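Local coordinates for putative triphosphoribosyl-dephospho-coA synthase (Archaeoglobus fulgidus DSM 4304, PDB 3H9P) that probably binds ATP and may make triphosphoribosyl-dephospho-CoA, as expected of a CitG-family protein, at the interface of chains A and B. Coordinates in Å, arbitrary orientation; residue numbers count along the deposited sequence, not the author numbering. Chains: chain A/B, putative triphosphoribosyl-dephospho-coA synthase.

Contact 1: the interface of chains A and B. Residues chain A 129-131, 135; chain B 125, 129.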
loop_
_atom_site.group_PDB
_atom_site.type_symbol
_atom_site.label_atom_id
_atom_site.label_comp_id
_atom_site.label_asym_id
_atom_site.label_seq_id
_atom_site.Cartn_x
_atom_site.Cartn_y
_atom_site.Cartn_z
ATOM N N LYS A 129 -16.739 -2.496 -10.341
ATOM C CA LYS A 129 -17.446 -2.482 -9.057
ATOM C C LYS A 129 -18.001 -1.112 -8.708
ATOM O O LYS A 129 -18.547 -0.908 -7.600
ATOM C CB LYS A 129 -16.527 -2.971 -7.924
ATOM C CG LYS A 129 -16.166 -4.457 -7.999
ATOM C CD LYS A 129 -17.415 -5.289 -7.986
ATOM C CE LYS A 129 -17.132 -6.730 -7.759
ATOM N NZ LYS A 129 -18.391 -7.498 -7.899
ATOM N N LYS A 130 -17.827 -0.171 -9.637
ATOM C CA LYS A 130 -18.305 1.199 -9.476
ATOM C C LYS A 130 -17.864 1.773 -8.130
ATOM O O LYS A 130 -18.674 2.167 -7.275
ATOM C CB LYS A 130 -19.822 1.249 -9.683
ATOM C CG LYS A 130 -20.219 0.812 -11.092
ATOM C CD LYS A 130 -21.725 0.956 -11.309
ATOM C CE LYS A 130 -22.228 0.104 -12.453
ATOM N NZ LYS A 130 -23.686 0.357 -12.776
ATOM N N ILE A 131 -16.552 1.796 -7.941
ATOM C CA ILE A 131 -15.994 2.211 -6.669
ATOM C C ILE A 131 -15.692 3.690 -6.716
ATOM O O ILE A 131 -14.738 4.145 -7.388
ATOM C CB ILE A 131 -14.761 1.380 -6.242
ATOM C CG1 ILE A 131 -15.118 -0.117 -6.268
ATOM C CG2 ILE A 131 -14.291 1.828 -4.873
ATOM C CD1 ILE A 131 -14.025 -1.101 -5.733
ATOM N N GLU A 135 -15.382 5.395 -1.374
ATOM C CA GLU A 135 -15.303 3.943 -1.121
ATOM C C GLU A 135 -13.885 3.441 -1.324
ATOM O O GLU A 135 -13.378 2.660 -0.541
ATOM C CB GLU A 135 -16.299 3.175 -2.000
ATOM C CG GLU A 135 -17.730 3.662 -1.797
ATOM C CD GLU A 135 -18.710 3.274 -2.911
ATOM O OE1 GLU A 135 -18.360 3.264 -4.118
ATOM O OE2 GLU A 135 -19.875 2.987 -2.568
ATOM N N GLU B 125 -16.651 -2.357 2.696
ATOM C CA GLU B 125 -16.642 -2.256 1.230
ATOM C C GLU B 125 -16.691 -3.588 0.497
ATOM O O GLU B 125 -17.305 -3.685 -0.556
ATOM C CB GLU B 125 -15.453 -1.443 0.743
ATOM C CG GLU B 125 -15.610 0.016 1.024
ATOM C CD GLU B 125 -17.026 0.528 0.690
ATOM O OE1 GLU B 125 -17.412 0.441 -0.492
ATOM O OE2 GLU B 125 -17.749 0.988 1.606
ATOM N N LYS B 129 -19.733 -4.120 -1.864
ATOM C CA LYS B 129 -19.450 -4.117 -3.278
ATOM C C LYS B 129 -19.305 -5.542 -3.765
ATOM O O LYS B 129 -19.012 -5.765 -4.935
ATOM C CB LYS B 129 -18.148 -3.381 -3.560
ATOM C CG LYS B 129 -18.179 -1.912 -3.298
ATOM C CD LYS B 129 -19.030 -1.257 -4.335
ATOM C CE LYS B 129 -19.131 0.206 -4.094
ATOM N NZ LYS B 129 -19.793 0.803 -5.285
HETATM O O HOH W 1 -20.426 0.597 -0.882
#
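The side-chain amine NZ of B:Lys129 caps the end of helix 118-129 of chain A, a C-terminal capping arrangement between two copies of this CitG-family protein. It donates a hydrogen bond of 2.7 Å from NZ to the carbonyl O of A:Lys130, coming in from above the carbonyl plane. The same NZ reaches the carbonyl O of A:Lys129 at 3.1 Å, here within the carbonyl plane and at a C=O...N angle of 156°. Two main-chain oxygens from the close of the helix, where partial negative charge is expected to gather, thus face one amine, probably charged. A:Glu135 adds a salt bridge from its OE1 to B:Lys129 NZ (3.1 Å), although as a hydrogen bond this pair is weak. The two side chains cross at about a right angle, with the carboxylate against CE as well as NZ. B:Lys129 bends at chi2 (-71°) and then runs extended, which carries its tip to the chain A carbonyls. In the next shell, B:Glu125 lays its OE1 near CB and CG of A:Glu135. OE2 of A:Glu135 and OE1 of B:Glu125 lie 4.1 Å apart, their carboxylate planes turned 38° against each other, and a water held by both oxygens (3.0 Å from A:Glu135 OE2) probably eases the repulsion between like charges.

Contact 2: the interface of chains A and B. Residues chain A 118, 121-122, 125, 131, 139; chain B 131, 135, 138-139.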
loop_
_atom_site.group_PDB
_atom_site.type_symbol
_atom_site.label_atom_id
_atom_site.label_comp_id
_atom_site.label_asym_id
_atom_site.label_seq_id
_atom_site.Cartn_x
_atom_site.Cartn_y
_atom_site.Cartn_z
ATOM N N LYS A 118 -0.903 -2.953 -13.720
ATOM C CA LYS A 118 -1.345 -2.955 -12.322
ATOM C C LYS A 118 -2.391 -1.831 -12.229
ATOM O O LYS A 118 -3.544 -2.080 -11.827
ATOM C CB LYS A 118 -0.147 -2.731 -11.338
ATOM N N LYS A 121 -5.377 -3.007 -14.150
ATOM C CA LYS A 121 -6.223 -3.917 -13.396
ATOM C C LYS A 121 -6.993 -3.224 -12.273
ATOM O O LYS A 121 -8.151 -3.537 -12.010
ATOM C CB LYS A 121 -5.394 -5.100 -12.889
ATOM C CG LYS A 121 -5.128 -6.095 -14.040
ATOM C CD LYS A 121 -4.037 -7.072 -13.740
ATOM C CE LYS A 121 -3.776 -7.932 -14.964
ATOM N NZ LYS A 121 -2.876 -9.050 -14.627
ATOM N N THR A 122 -6.346 -2.258 -11.644
ATOM C CA THR A 122 -7.011 -1.452 -10.656
ATOM C C THR A 122 -8.121 -0.631 -11.298
ATOM O O THR A 122 -9.267 -0.651 -10.814
ATOM C CB THR A 122 -6.038 -0.560 -9.890
ATOM O OG1 THR A 122 -4.966 -1.370 -9.388
ATOM C CG2 THR A 122 -6.748 0.080 -8.713
ATOM N N GLU A 125 -11.131 -2.713 -12.158
ATOM C CA GLU A 125 -11.980 -3.104 -11.026
ATOM C C GLU A 125 -12.720 -1.941 -10.396
ATOM O O GLU A 125 -13.877 -2.089 -9.984
ATOM C CB GLU A 125 -11.212 -3.903 -9.981
ATOM C CG GLU A 125 -10.788 -5.222 -10.510
ATOM C CD GLU A 125 -11.954 -6.049 -11.046
ATOM O OE1 GLU A 125 -12.927 -6.260 -10.289
ATOM O OE2 GLU A 125 -11.889 -6.478 -12.229
ATOM N N ILE A 131 -16.552 1.796 -7.941
ATOM C CA ILE A 131 -15.994 2.211 -6.669
ATOM C C ILE A 131 -15.692 3.690 -6.716
ATOM O O ILE A 131 -14.738 4.145 -7.388
ATOM C CB ILE A 131 -14.761 1.380 -6.242
ATOM C CG1 ILE A 131 -15.118 -0.117 -6.268
ATOM C CG2 ILE A 131 -14.291 1.828 -4.873
ATOM C CD1 ILE A 131 -14.025 -1.101 -5.733
HETATM N N MSE A 139 -10.837 1.833 1.560
HETATM C CA MSE A 139 -10.072 0.582 1.492
HETATM C C MSE A 139 -8.554 0.758 1.620
HETATM O O MSE A 139 -7.800 -0.195 1.502
HETATM C CB MSE A 139 -10.410 -0.169 0.223
HETATM C CG MSE A 139 -11.806 -0.675 0.253
HETATM SE SE MSE A 139 -12.338 -1.350 -1.478
HETATM C CE MSE A 139 -11.571 -0.034 -2.663
ATOM N N ILE B 131 -16.868 -7.804 -3.355
ATOM C CA ILE B 131 -15.573 -7.916 -3.986
ATOM C C ILE B 131 -15.003 -9.312 -3.685
ATOM O O ILE B 131 -14.644 -9.627 -2.532
ATOM C CB ILE B 131 -14.626 -6.792 -3.521
ATOM C CG1 ILE B 131 -15.157 -5.443 -4.016
ATOM C CG2 ILE B 131 -13.208 -7.000 -4.035
ATOM C CD1 ILE B 131 -14.437 -4.231 -3.439
ATOM N N GLU B 135 -10.967 -10.168 -7.607
ATOM C CA GLU B 135 -11.179 -8.736 -7.880
ATOM C C GLU B 135 -10.394 -7.860 -6.881
ATOM O O GLU B 135 -9.911 -6.780 -7.218
ATOM C CB GLU B 135 -12.671 -8.406 -7.798
ATOM C CG GLU B 135 -13.548 -9.087 -8.877
ATOM C CD GLU B 135 -15.038 -9.212 -8.499
ATOM O OE1 GLU B 135 -15.394 -9.324 -7.311
ATOM O OE2 GLU B 135 -15.884 -9.239 -9.414
ATOM N N LYS B 138 -6.891 -7.860 -7.684
ATOM C CA LYS B 138 -6.674 -6.992 -8.854
ATOM C C LYS B 138 -6.451 -5.510 -8.525
ATOM O O LYS B 138 -5.967 -4.759 -9.359
ATOM C CB LYS B 138 -7.831 -7.126 -9.845
ATOM C CG LYS B 138 -7.772 -8.407 -10.623
ATOM C CD LYS B 138 -8.755 -8.373 -11.780
ATOM C CE LYS B 138 -8.366 -7.307 -12.795
ATOM N NZ LYS B 138 -9.463 -7.213 -13.751
HETATM N N MSE B 139 -6.789 -5.109 -7.300
HETATM C CA MSE B 139 -6.676 -3.713 -6.892
HETATM C C MSE B 139 -5.473 -3.472 -5.998
HETATM O O MSE B 139 -5.333 -2.398 -5.422
HETATM C CB MSE B 139 -7.928 -3.287 -6.130
HETATM C CG MSE B 139 -9.161 -3.253 -6.979
HETATM SE SE MSE B 139 -10.682 -2.745 -5.884
HETATM C CE MSE B 139 -10.693 -4.158 -4.548
#
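Helix 118-129 of chain A brings the backbone at A:Lys121 and A:Thr122 against the carbonyl of B:Lys138, the N of A:Thr122 lying 3.4 Å from the O of B:Lys138, just where helix 133-137 of chain B has given way to loop. A:Glu125 makes the polar contact: its OE2 accepts a hydrogen bond from B:Lys138 NZ at 3.0 Å, which is also a salt bridge, met on the anti side and 23° out of the carboxylate plane. A bend at chi3 (65°) turns the end of B:Lys138 towards this oxygen, and its CE also packs on CG of A:Lys121. The aliphatic part of A:Glu125 is used as well, CG lying against CB of B:Lys138 and CB 3.7 Å from CG of B:Met139. Its other oxygen, OE1, rests beside CB and CG of B:Glu135, whose chain runs across that of A:Glu125. Towards the two-fold axis the contact turns apolar. A:Ile131 and B:Ile131 meet tip to tip, their CD1 methyls 3.9 Å apart. Both Met139 residues are selenomethionine, with SE in the place of sulfur, and CD1 of A:Ile131 touches SE of B:Met139 at 3.7 Å. In the symmetry-related pair, SE of A:Met139 lies 4.1 Å from CD1 of B:Ile131. The patch joins the two copies through a small hydrophobic centre flanked by a lysine–glutamate salt bridge, with its twin on the other side, and may help hold a dimer together.

Contact 3: the interface of chains A and B. Residues chain A 138, 151; chain B 121-122, 124-125.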
loop_
_atom_site.group_PDB
_atom_site.type_symbol
_atom_site.label_atom_id
_atom_site.label_comp_id
_atom_site.label_asym_id
_atom_site.label_seq_id
_atom_site.Cartn_x
_atom_site.Cartn_y
_atom_site.Cartn_z
ATOM N N LYS A 138 -11.936 4.333 1.598
ATOM C CA LYS A 138 -12.230 3.477 2.748
ATOM C C LYS A 138 -11.446 2.163 2.694
ATOM O O LYS A 138 -11.402 1.437 3.680
ATOM C CB LYS A 138 -13.719 3.135 2.888
ATOM C CG LYS A 138 -14.665 4.282 3.289
ATOM C CD LYS A 138 -16.111 3.755 3.537
ATOM C CE LYS A 138 -16.076 2.348 4.133
ATOM N NZ LYS A 138 -17.420 1.714 4.238
ATOM N N VAL A 151 -12.099 10.238 4.293
ATOM C CA VAL A 151 -13.160 9.379 4.784
ATOM C C VAL A 151 -13.826 9.841 6.107
ATOM O O VAL A 151 -14.979 9.572 6.321
ATOM C CB VAL A 151 -12.693 7.885 4.885
ATOM C CG1 VAL A 151 -13.619 7.092 5.772
ATOM C CG2 VAL A 151 -12.632 7.237 3.491
ATOM N N LYS B 121 -13.667 -1.123 8.098
ATOM C CA LYS B 121 -14.046 -0.319 6.941
ATOM C C LYS B 121 -13.776 -1.008 5.597
ATOM O O LYS B 121 -14.597 -0.913 4.662
ATOM C CB LYS B 121 -13.425 1.075 6.997
ATOM C CG LYS B 121 -14.396 2.095 7.556
ATOM C CD LYS B 121 -14.014 3.514 7.188
ATOM C CE LYS B 121 -13.215 4.176 8.293
ATOM N NZ LYS B 121 -14.063 4.489 9.490
ATOM N N THR B 122 -12.641 -1.702 5.497
ATOM C CA THR B 122 -12.370 -2.448 4.280
ATOM C C THR B 122 -13.336 -3.632 4.136
ATOM O O THR B 122 -13.843 -3.875 3.062
ATOM C CB THR B 122 -10.861 -2.806 4.050
ATOM O OG1 THR B 122 -10.762 -3.998 3.255
ATOM C CG2 THR B 122 -10.128 -3.030 5.345
ATOM N N GLU B 124 -16.346 -3.761 5.217
ATOM C CA GLU B 124 -17.563 -3.061 4.844
ATOM C C GLU B 124 -17.678 -2.907 3.331
ATOM O O GLU B 124 -18.683 -3.296 2.745
ATOM C CB GLU B 124 -17.621 -1.698 5.532
ATOM C CG GLU B 124 -18.217 -1.712 6.962
ATOM C CD GLU B 124 -17.887 -0.455 7.780
ATOM O OE1 GLU B 124 -17.677 0.637 7.184
ATOM O OE2 GLU B 124 -17.837 -0.566 9.033
ATOM N N GLU B 125 -16.651 -2.357 2.696
ATOM C CA GLU B 125 -16.642 -2.256 1.230
ATOM C C GLU B 125 -16.691 -3.588 0.497
ATOM O O GLU B 125 -17.305 -3.685 -0.556
ATOM C CB GLU B 125 -15.453 -1.443 0.743
ATOM C CG GLU B 125 -15.610 0.016 1.024
ATOM C CD GLU B 125 -17.026 0.528 0.690
ATOM O OE1 GLU B 125 -17.412 0.441 -0.492
ATOM O OE2 GLU B 125 -17.749 0.988 1.606
#
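A:Lys138 and the pair B:Glu124 and B:Glu125 form the charged part of this helix-to-helix contact, in which the end of helix 133-138 of chain A meets helix 118-128 of chain B. The NZ of A:Lys138 makes a salt bridge and hydrogen bond to OE2 of B:Glu125 at 2.8 Å and another to OE1 of B:Glu124 at 3.1 Å. Both carboxylates use the anti lone pair of the oxygen concerned, and the lysine comes across both side chains. The amine is shared by neighbouring acids of one helix, which may offset the repulsion between them, and these salt bridges may help hold the two copies together. B:Glu124 reaches it with a chain extended beyond CG, whereas B:Glu125 folds at chi2 (-44°). Apolar packing comes from the methylenes. CE of A:Lys138 lies 3.8 Å from CG of B:Lys121 and also near CG of B:Glu125, so the lysine stem passes between the two side chains. B:Lys121 bends at both chi3 and chi4, and its amine stays 6.8 Å from that of A:Lys138, measured NZ to NZ. Beyond this crossing, A:Val151 lies antiparallel alongside the B:Lys121 stem, with CG1 of the valine 3.9 Å from both CD and CE of the lysine.

Contacts 1 and 2 lie about 9 Å apart, as do contacts 1 and 3, measured between the centres of their C-alpha atoms; contacts 2 and 3 are about 14 Å apart. Helix 118-129 of chain A and A:Ile131 serve contacts 1 and 2; helix 133-138 of chain A and B:Glu125 serve contacts 1 and 3. Contacts 2 and 3 share a symmetry-related core, the 121-125 stretch of one chain against Lys138 of the other. The three are thus neighbouring parts of one continuous surface, in keeping with a symmetric dimer, although the crystal structure alone does not establish this assembly in solution.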